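Local coordinates for protein ricin B-related lectin (Polyporus squamosus, PDB 5MUA) that probably binds galactose-containing glycans through its beta-trefoil lectin domain and carries a papain-like, calcium-dependent protease domain that takes up the cysteine protease inhibitor E-64, at residues H6-I11 with L48-P53; T61-F66 with K228-A233; A249-V254 with F265-G270. All blocks are in the same frame, centred on the assembly; numbering follows the deposited sequence.

Contact 1 of 3, residues H6-I11 with L48-P53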
loop_
_atom_site.group_PDB
_atom_site.type_symbol
_atom_site.label_atom_id
_atom_site.label_comp_id
_atom_site.label_asym_id
_atom_site.label_seq_id
_atom_site.Cartn_x
_atom_site.Cartn_y
_atom_site.Cartn_z
ATOM N N HIS B 6 1.183 5.785 28.732
ATOM C CA HIS B 6 1.606 5.791 27.310
ATOM C C HIS B 6 0.437 5.817 26.337
ATOM O O HIS B 6 -0.376 4.918 26.389
ATOM C CB HIS B 6 2.464 4.563 27.042
ATOM C CG HIS B 6 3.161 4.589 25.717
ATOM N ND1 HIS B 6 3.624 3.449 25.124
ATOM C CD2 HIS B 6 3.494 5.611 24.884
ATOM C CE1 HIS B 6 4.259 3.766 24.002
ATOM N NE2 HIS B 6 4.160 5.062 23.819
ATOM N N GLY B 7 0.355 6.824 25.449
ATOM C CA GLY B 7 -0.785 6.952 24.543
ATOM C C GLY B 7 -0.836 8.293 23.854
ATOM O O GLY B 7 0.061 9.136 24.038
ATOM N N ILE B 8 -1.841 8.499 23.036
ATOM C CA ILE B 8 -2.059 9.787 22.337
ATOM C C ILE B 8 -3.380 10.290 22.846
ATOM O O ILE B 8 -4.368 9.500 22.982
ATOM C CB ILE B 8 -2.111 9.618 20.791
ATOM C CG1 ILE B 8 -0.728 9.074 20.345
ATOM C CG2 ILE B 8 -2.454 10.914 20.125
ATOM C CD1 ILE B 8 -0.687 8.521 18.925
ATOM N N TYR B 9 -3.411 11.581 23.181
ATOM C CA TYR B 9 -4.527 12.173 23.876
ATOM C C TYR B 9 -4.871 13.561 23.411
ATOM O O TYR B 9 -4.006 14.301 22.920
ATOM C CB TYR B 9 -4.172 12.312 25.334
ATOM C CG TYR B 9 -3.864 11.074 26.048
ATOM C CD1 TYR B 9 -2.564 10.571 26.114
ATOM C CD2 TYR B 9 -4.859 10.426 26.757
ATOM C CE1 TYR B 9 -2.305 9.440 26.810
ATOM C CE2 TYR B 9 -4.610 9.296 27.518
ATOM C CZ TYR B 9 -3.302 8.792 27.563
ATOM O OH TYR B 9 -3.052 7.663 28.307
ATOM N N TYR B 10 -6.136 13.945 23.559
ATOM C CA TYR B 10 -6.481 15.375 23.684
ATOM C C TYR B 10 -6.300 15.716 25.146
ATOM O O TYR B 10 -6.573 14.861 26.044
ATOM C CB TYR B 10 -7.961 15.630 23.362
ATOM C CG TYR B 10 -8.418 15.396 21.936
ATOM C CD1 TYR B 10 -7.765 15.963 20.858
ATOM C CD2 TYR B 10 -9.639 14.713 21.706
ATOM C CE1 TYR B 10 -8.238 15.766 19.552
ATOM C CE2 TYR B 10 -10.148 14.535 20.408
ATOM C CZ TYR B 10 -9.436 15.039 19.342
ATOM O OH TYR B 10 -9.918 14.894 18.030
ATOM N N ILE B 11 -5.781 16.894 25.400
ATOM C CA ILE B 11 -5.633 17.387 26.787
ATOM C C ILE B 11 -6.574 18.590 26.851
ATOM O O ILE B 11 -6.303 19.638 26.268
ATOM C CB ILE B 11 -4.184 17.812 27.075
ATOM C CG1 ILE B 11 -3.174 16.672 26.782
ATOM C CG2 ILE B 11 -4.049 18.293 28.531
ATOM C CD1 ILE B 11 -1.715 17.069 26.951
ATOM N N LEU B 48 -3.009 17.046 19.026
ATOM C CA LEU B 48 -2.757 15.681 19.446
ATOM C C LEU B 48 -1.475 15.596 20.215
ATOM O O LEU B 48 -0.445 16.025 19.729
ATOM C CB LEU B 48 -2.682 14.761 18.239
ATOM C CG LEU B 48 -3.985 14.740 17.418
ATOM C CD1 LEU B 48 -3.737 14.109 16.034
ATOM C CD2 LEU B 48 -5.103 13.986 18.171
ATOM N N TRP B 49 -1.528 14.946 21.381
ATOM C CA TRP B 49 -0.352 14.845 22.242
ATOM C C TRP B 49 0.049 13.410 22.512
ATOM O O TRP B 49 -0.757 12.582 23.012
ATOM C CB TRP B 49 -0.594 15.568 23.569
ATOM C CG TRP B 49 -0.865 17.020 23.339
ATOM C CD1 TRP B 49 -2.101 17.598 23.197
ATOM C CD2 TRP B 49 0.089 18.099 23.105
ATOM N NE1 TRP B 49 -1.970 18.919 22.963
ATOM C CE2 TRP B 49 -0.656 19.269 22.908
ATOM C CE3 TRP B 49 1.484 18.187 23.113
ATOM C CZ2 TRP B 49 -0.055 20.533 22.678
ATOM C CZ3 TRP B 49 2.104 19.440 22.896
ATOM C CH2 TRP B 49 1.319 20.602 22.679
ATOM N N LEU B 50 1.303 13.106 22.174
ATOM C CA LEU B 50 1.888 11.791 22.345
ATOM C C LEU B 50 2.680 11.825 23.631
ATOM O O LEU B 50 3.618 12.559 23.751
ATOM C CB LEU B 50 2.824 11.420 21.159
ATOM C CG LEU B 50 3.663 10.142 21.342
ATOM C CD1 LEU B 50 2.822 8.862 21.557
ATOM C CD2 LEU B 50 4.527 9.883 20.135
ATOM N N ILE B 51 2.218 11.034 24.590
ATOM C CA ILE B 51 2.666 11.077 25.976
ATOM C C ILE B 51 3.401 9.792 26.217
ATOM O O ILE B 51 2.819 8.697 26.078
ATOM C CB ILE B 51 1.468 11.275 26.905
ATOM C CG1 ILE B 51 0.850 12.612 26.591
ATOM C CG2 ILE B 51 1.967 11.269 28.359
ATOM C CD1 ILE B 51 -0.297 13.000 27.516
ATOM N N GLU B 52 4.690 9.907 26.473
ATOM C CA GLU B 52 5.592 8.765 26.539
ATOM C C GLU B 52 6.311 8.669 27.895
ATOM O O GLU B 52 6.908 9.602 28.333
ATOM C CB GLU B 52 6.592 8.727 25.390
ATOM C CG GLU B 52 5.938 8.622 24.023
ATOM C CD GLU B 52 6.875 8.892 22.856
ATOM O OE1 GLU B 52 7.296 10.050 22.702
ATOM O OE2 GLU B 52 7.233 7.926 22.138
ATOM N N PRO B 53 6.285 7.480 28.495
ATOM C CA PRO B 53 6.923 7.297 29.802
ATOM C C PRO B 53 8.407 7.459 29.693
ATOM O O PRO B 53 8.982 7.027 28.678
ATOM C CB PRO B 53 6.517 5.865 30.201
ATOM C CG PRO B 53 6.273 5.157 28.915
ATOM C CD PRO B 53 5.684 6.232 27.994
HETATM O O HOH W 1 5.413 6.009 21.484
#
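Trp49, His6 and Ile51 bury the most surface where strands 7-11 and 49-53 run antiparallel. With CG of Trp49 anti to its carbonyl carbon (chi1 -61°), the indole offers a face to Ile11, whose CD1 sits 4.0 Å from the centroid of the Trp49 five-membered ring, a CH-pi contact made by a chain crossing at about a right angle. On the same side Ile51 CD1 reaches Tyr9 CD1 at 3.6 Å; the Tyr9 ring leans over Gly7. Four backbone hydrogen bonds join the strands, whose directions are 132° apart: Gly7 N donates to Ile51 O and Ile51 N to Gly7 O (2.9 Å, nearly along the C=O axis), and Tyr9 and Trp49 exchange the other two. At the exposed end His6, CG anti to its backbone N, sets its ring edge against the Ile51 carbonyl, CD2 to O 3.4 Å. Its imidazole lies beside Glu52, the ring and carboxylate planes 19° apart, and one water links His6 NE2 (2.8 Å) with Glu52 OE2 (2.7 Å). Trp49 NE1 bonds to Leu21 O. Strands 144-152 and 59-64 continue this trefoil pairing beyond 7-13 and 49-53; Leu178 and Leu180, toward the C-terminal part, pack on Leu50 and Ile8.

Contact 2 of 3, residues T61-F66 with K228-A233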
loop_
_atom_site.group_PDB
_atom_site.type_symbol
_atom_site.label_atom_id
_atom_site.label_comp_id
_atom_site.label_asym_id
_atom_site.label_seq_id
_atom_site.Cartn_x
_atom_site.Cartn_y
_atom_site.Cartn_z
ATOM N N THR B 61 7.218 12.502 28.861
ATOM C CA THR B 61 7.303 13.609 27.910
ATOM C C THR B 61 5.919 13.726 27.278
ATOM O O THR B 61 5.178 12.753 27.198
ATOM C CB THR B 61 8.336 13.352 26.828
ATOM O OG1 THR B 61 8.209 12.024 26.279
ATOM C CG2 THR B 61 9.702 13.532 27.369
ATOM N N VAL B 62 5.604 14.927 26.824
ATOM C CA VAL B 62 4.350 15.261 26.204
ATOM C C VAL B 62 4.744 15.944 24.911
ATOM O O VAL B 62 5.204 17.085 24.871
ATOM C CB VAL B 62 3.475 16.184 27.113
ATOM C CG1 VAL B 62 2.193 16.600 26.412
ATOM C CG2 VAL B 62 3.225 15.496 28.411
ATOM N N ARG B 63 4.620 15.197 23.842
ATOM C CA ARG B 63 5.095 15.600 22.502
ATOM C C ARG B 63 3.966 15.915 21.570
ATOM O O ARG B 63 2.993 15.168 21.519
ATOM C CB ARG B 63 5.946 14.444 21.938
ATOM C CG ARG B 63 6.741 14.796 20.722
ATOM C CD ARG B 63 7.510 13.609 20.146
ATOM N NE ARG B 63 8.442 14.144 19.187
ATOM C CZ ARG B 63 9.285 13.414 18.473
ATOM N NH1 ARG B 63 9.273 12.081 18.548
ATOM N NH2 ARG B 63 10.125 14.034 17.691
ATOM N N ASN B 64 4.102 16.973 20.797
ATOM C CA ASN B 64 3.081 17.335 19.818
ATOM C C ASN B 64 3.224 16.363 18.630
ATOM O O ASN B 64 4.278 16.280 18.040
ATOM C CB ASN B 64 3.221 18.794 19.407
ATOM C CG ASN B 64 2.038 19.277 18.639
ATOM O OD1 ASN B 64 2.087 19.370 17.432
ATOM N ND2 ASN B 64 0.951 19.601 19.341
ATOM N N ALA B 65 2.220 15.540 18.356
ATOM C CA ALA B 65 2.381 14.479 17.323
ATOM C C ALA B 65 2.657 15.190 15.987
ATOM O O ALA B 65 3.483 14.696 15.196
ATOM C CB ALA B 65 1.142 13.594 17.211
ATOM N N PHE B 66 1.938 16.289 15.728
ATOM C CA PHE B 66 2.032 17.000 14.469
ATOM C C PHE B 66 3.408 17.639 14.302
ATOM O O PHE B 66 4.132 17.318 13.389
ATOM C CB PHE B 66 0.897 18.026 14.342
ATOM C CG PHE B 66 0.931 18.858 13.073
ATOM C CD1 PHE B 66 0.522 18.315 11.865
ATOM C CD2 PHE B 66 1.425 20.166 13.082
ATOM C CE1 PHE B 66 0.581 19.078 10.702
ATOM C CE2 PHE B 66 1.505 20.941 11.922
ATOM C CZ PHE B 66 1.049 20.386 10.731
ATOM N N LYS B 228 5.347 14.783 12.595
ATOM C CA LYS B 228 6.820 14.867 12.780
ATOM C C LYS B 228 7.318 14.054 13.951
ATOM O O LYS B 228 8.504 13.700 14.056
ATOM C CB LYS B 228 7.297 16.309 12.807
ATOM C CG LYS B 228 7.051 17.048 11.479
ATOM C CD LYS B 228 7.057 18.576 11.584
ATOM C CE LYS B 228 8.349 19.164 12.196
ATOM N NZ LYS B 228 9.521 19.268 11.275
ATOM N N ALA B 229 6.420 13.707 14.860
ATOM C CA ALA B 229 6.789 12.755 15.953
ATOM C C ALA B 229 6.916 11.361 15.362
ATOM O O ALA B 229 6.335 11.082 14.321
ATOM C CB ALA B 229 5.687 12.778 17.036
ATOM N N ASN B 230 7.708 10.526 15.982
ATOM C CA ASN B 230 7.711 9.109 15.716
ATOM C C ASN B 230 7.072 8.306 16.877
ATOM O O ASN B 230 6.489 8.913 17.802
ATOM C CB ASN B 230 9.165 8.745 15.458
ATOM C CG ASN B 230 9.970 8.785 16.677
ATOM O OD1 ASN B 230 9.464 9.137 17.759
ATOM N ND2 ASN B 230 11.249 8.341 16.573
ATOM N N GLY B 231 7.130 6.983 16.815
ATOM C CA GLY B 231 6.746 6.156 17.914
ATOM C C GLY B 231 5.288 5.777 17.985
ATOM O O GLY B 231 4.840 5.262 19.004
ATOM N N PHE B 232 4.559 5.984 16.882
ATOM C CA PHE B 232 3.209 5.441 16.728
ATOM C C PHE B 232 2.929 5.305 15.216
ATOM O O PHE B 232 3.667 5.859 14.376
ATOM C CB PHE B 232 2.149 6.393 17.295
ATOM C CG PHE B 232 2.014 7.689 16.543
ATOM C CD1 PHE B 232 2.968 8.725 16.653
ATOM C CD2 PHE B 232 0.898 7.947 15.779
ATOM C CE1 PHE B 232 2.802 9.927 15.930
ATOM C CE2 PHE B 232 0.750 9.160 15.104
ATOM C CZ PHE B 232 1.704 10.135 15.167
ATOM N N ALA B 233 1.826 4.602 14.926
ATOM C CA ALA B 233 1.368 4.411 13.566
ATOM C C ALA B 233 -0.068 4.762 13.510
ATOM O O ALA B 233 -0.718 4.959 14.533
ATOM C CB ALA B 233 1.560 2.946 13.144
HETATM O O HOH W 2 7.817 10.207 19.974
#
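The guanidinium of Arg63 lies flat against Ala229, whose CA sits over the centre of one face, 3.6 Å from Arg63 CZ. At the edge of the group, in its plane, are Asn230 OD1, 3.1 Å from Arg63 NH1, and a water that accepts from NH1 at 2.8 Å and donates to Asn230 O. The amide of Asn230 stands nearly upright to the guanidinium, their planes 86° apart. An extended chain, CG anti to the backbone N (chi1 -168°), carries Arg63 along Ala229, its CD 3.7 Å from Ala229 CB, while its NE bonds to Gly68 O. The ring of Phe232 has Asn230 O at its edge, and its CZ meets Ala65 CB at 4.1 Å. Two backbone bonds clasp the loop: Ala229 N donates to Ala65 O (3.1 Å) and Lys228 N to Phe66 O (2.9 Å), both donors lying above the carbonyl planes. Gly231, with positive phi, turns the loop and bonds through its backbone to the second subunit, whose Ile205 packs on Phe232. The contact ties strand 59-64 of the lectin domain to the link between helix 208-226 and strand 233-243 of the C-terminal domain; Leu178 and Leu180 of strand 178-180 pack on Phe232.

Contact 3 of 3, residues A249-V254 with F265-G270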
loop_
_atom_site.group_PDB
_atom_site.type_symbol
_atom_site.label_atom_id
_atom_site.label_comp_id
_atom_site.label_asym_id
_atom_site.label_seq_id
_atom_site.Cartn_x
_atom_site.Cartn_y
_atom_site.Cartn_z
ATOM N N ALA B 249 -11.785 -7.668 -0.996
ATOM C CA ALA B 249 -10.808 -6.965 -0.200
ATOM C C ALA B 249 -11.316 -5.612 0.177
ATOM O O ALA B 249 -11.892 -4.922 -0.638
ATOM C CB ALA B 249 -9.455 -6.806 -0.923
ATOM N N TYR B 250 -11.047 -5.212 1.429
ATOM C CA TYR B 250 -11.619 -3.963 1.970
ATOM C C TYR B 250 -10.789 -3.575 3.167
ATOM O O TYR B 250 -9.809 -4.286 3.554
ATOM C CB TYR B 250 -13.136 -4.127 2.382
ATOM C CG TYR B 250 -13.426 -5.417 3.105
ATOM C CD1 TYR B 250 -13.518 -6.634 2.406
ATOM C CD2 TYR B 250 -13.557 -5.468 4.478
ATOM C CE1 TYR B 250 -13.720 -7.848 3.058
ATOM C CE2 TYR B 250 -13.760 -6.682 5.160
ATOM C CZ TYR B 250 -13.867 -7.871 4.459
ATOM O OH TYR B 250 -14.066 -9.053 5.120
ATOM N N ASN B 251 -11.089 -2.412 3.688
ATOM C CA ASN B 251 -10.314 -1.881 4.810
ATOM C C ASN B 251 -11.173 -1.854 6.098
ATOM O O ASN B 251 -12.380 -2.058 6.073
ATOM C CB ASN B 251 -9.808 -0.484 4.476
ATOM C CG ASN B 251 -8.868 -0.473 3.268
ATOM O OD1 ASN B 251 -9.224 -0.031 2.179
ATOM N ND2 ASN B 251 -7.673 -0.957 3.478
ATOM N N TRP B 252 -10.521 -1.571 7.227
ATOM C CA TRP B 252 -11.199 -1.595 8.489
ATOM C C TRP B 252 -10.469 -0.754 9.520
ATOM O O TRP B 252 -9.248 -0.513 9.414
ATOM C CB TRP B 252 -11.394 -2.968 9.021
ATOM C CG TRP B 252 -10.116 -3.752 9.317
ATOM C CD1 TRP B 252 -9.429 -4.556 8.434
ATOM C CD2 TRP B 252 -9.429 -3.859 10.570
ATOM N NE1 TRP B 252 -8.329 -5.127 9.082
ATOM C CE2 TRP B 252 -8.343 -4.740 10.396
ATOM C CE3 TRP B 252 -9.623 -3.275 11.835
ATOM C CZ2 TRP B 252 -7.432 -4.993 11.396
ATOM C CZ3 TRP B 252 -8.743 -3.584 12.840
ATOM C CH2 TRP B 252 -7.677 -4.444 12.628
ATOM N N PHE B 253 -11.234 -0.381 10.532
ATOM C CA PHE B 253 -10.813 0.570 11.518
ATOM C C PHE B 253 -11.520 0.255 12.838
ATOM O O PHE B 253 -12.487 -0.565 12.905
ATOM C CB PHE B 253 -11.264 1.985 11.079
ATOM C CG PHE B 253 -10.621 2.469 9.805
ATOM C CD1 PHE B 253 -9.326 2.986 9.821
ATOM C CD2 PHE B 253 -11.290 2.426 8.625
ATOM C CE1 PHE B 253 -8.684 3.358 8.631
ATOM C CE2 PHE B 253 -10.689 2.842 7.436
ATOM C CZ PHE B 253 -9.390 3.317 7.445
ATOM N N VAL B 254 -11.082 0.960 13.876
ATOM C CA VAL B 254 -11.877 1.012 15.117
ATOM C C VAL B 254 -12.312 2.412 15.286
ATOM O O VAL B 254 -11.767 3.332 14.712
ATOM C CB VAL B 254 -11.187 0.414 16.375
ATOM C CG1 VAL B 254 -10.716 -0.998 16.135
ATOM C CG2 VAL B 254 -10.007 1.222 16.839
ATOM N N PHE B 265 -14.629 -0.317 5.662
ATOM C CA PHE B 265 -14.461 0.766 4.761
ATOM C C PHE B 265 -14.217 0.217 3.341
ATOM O O PHE B 265 -13.406 -0.702 3.142
ATOM C CB PHE B 265 -13.310 1.666 5.212
ATOM C CG PHE B 265 -13.111 2.901 4.336
ATOM C CD1 PHE B 265 -13.937 4.014 4.481
ATOM C CD2 PHE B 265 -12.113 2.955 3.373
ATOM C CE1 PHE B 265 -13.743 5.157 3.720
ATOM C CE2 PHE B 265 -11.923 4.092 2.584
ATOM C CZ PHE B 265 -12.728 5.191 2.747
ATOM N N GLU B 266 -14.989 0.729 2.389
ATOM C CA GLU B 266 -14.891 0.317 0.992
ATOM C C GLU B 266 -14.025 1.317 0.227
ATOM O O GLU B 266 -14.490 2.404 -0.104
ATOM C CB GLU B 266 -16.278 0.194 0.367
ATOM C CG GLU B 266 -16.263 -0.039 -1.132
ATOM C CD GLU B 266 -15.363 -1.227 -1.427
ATOM O OE1 GLU B 266 -14.325 -1.006 -1.998
ATOM O OE2 GLU B 266 -15.754 -2.327 -1.055
ATOM N N PRO B 267 -12.751 0.967 -0.117
ATOM C CA PRO B 267 -11.884 1.966 -0.710
ATOM C C PRO B 267 -12.200 2.299 -2.204
ATOM O O PRO B 267 -11.646 3.246 -2.716
ATOM C CB PRO B 267 -10.475 1.308 -0.611
ATOM C CG PRO B 267 -10.768 -0.133 -0.639
ATOM C CD PRO B 267 -11.997 -0.252 0.234
ATOM N N GLN B 268 -13.104 1.571 -2.844
ATOM C CA GLN B 268 -13.585 1.960 -4.168
ATOM C C GLN B 268 -14.515 3.144 -4.135
ATOM O O GLN B 268 -14.480 3.899 -5.102
ATOM C CB GLN B 268 -14.355 0.859 -4.857
ATOM C CG GLN B 268 -13.422 -0.277 -5.187
ATOM C CD GLN B 268 -14.136 -1.361 -5.907
ATOM O OE1 GLN B 268 -14.902 -1.108 -6.855
ATOM N NE2 GLN B 268 -13.902 -2.558 -5.491
ATOM N N ASN B 269 -15.224 3.395 -3.010
ATOM C CA ASN B 269 -16.226 4.483 -3.045
ATOM C C ASN B 269 -16.352 5.247 -1.747
ATOM O O ASN B 269 -17.269 6.035 -1.597
ATOM C CB ASN B 269 -17.586 3.956 -3.447
ATOM C CG ASN B 269 -18.159 2.926 -2.464
ATOM O OD1 ASN B 269 -17.800 2.850 -1.314
ATOM N ND2 ASN B 269 -19.008 2.073 -2.965
ATOM N N GLY B 270 -15.460 5.002 -0.799
ATOM C CA GLY B 270 -15.396 5.841 0.403
ATOM C C GLY B 270 -16.514 5.619 1.439
ATOM O O GLY B 270 -16.696 6.479 2.287
HETATM O O HOH W 3 -12.528 -2.899 -2.728
#
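Phe253 and Phe265 lie side by side and point the same way, yet their rings are turned 77° apart: the edge of Phe253 is directed at the face of Phe265 in an offset edge-to-face pair, centroids 6.0 Å apart. The first torsions differ: CG of Phe253 is anti to its carbonyl carbon (chi1 -64°), CG of Phe265 anti to its backbone N (chi1 -177°). Phe253 CE2 also touches Phe265 CB at 3.6 Å. Asn251 crosses Pro267 obliquely and brings OD1 within 3.2 Å of Pro267 CG; this buried oxygen has no polar partner in the model, whereas ND2 of the same amide is held by Gly237 O and Ala212 O. Asn251 and Phe265 form a hydrogen-bonded antiparallel pair, Asn251 N to Phe265 O and Phe265 N to Asn251 O both 2.9 Å. Beyond it the Glu266 carboxylate is gripped on OE1 by Gln268 N (3.0 Å, anti lone pair) and by a water that also donates to Ala249 O. Its OE2 bonds to His248 NE2. The arrangement is a beta hairpin of the papain-like domain bordering the E-64 pocket, which includes Ala249, His248 and Cys208; a carboxylate behind that histidine is consistent with a Cys-His-Glu catalytic triad.

How the contacts relate
From the N terminus, contact 1 closes first, returning strand 49-53 to strand 7-13 after a loop of 36 residues within the trefoil domain. The next strand, 59-64, adds to 49-53, with Leu50 N meeting Arg63 O at 2.7 Å, so contact 2 opens on the strand next to the one that closes contact 1. Its closure spans 161 residues, bringing the C-terminal domain to the lectin domain, and the centres of contacts 1 and 2 are about 8 Å apart. Contact 3 is a short hairpin closure, its centre about 26 Å from that of contact 2. The three follow in series, none nested or crossed: one within the lectin domain, one between domains, one within the protease domain.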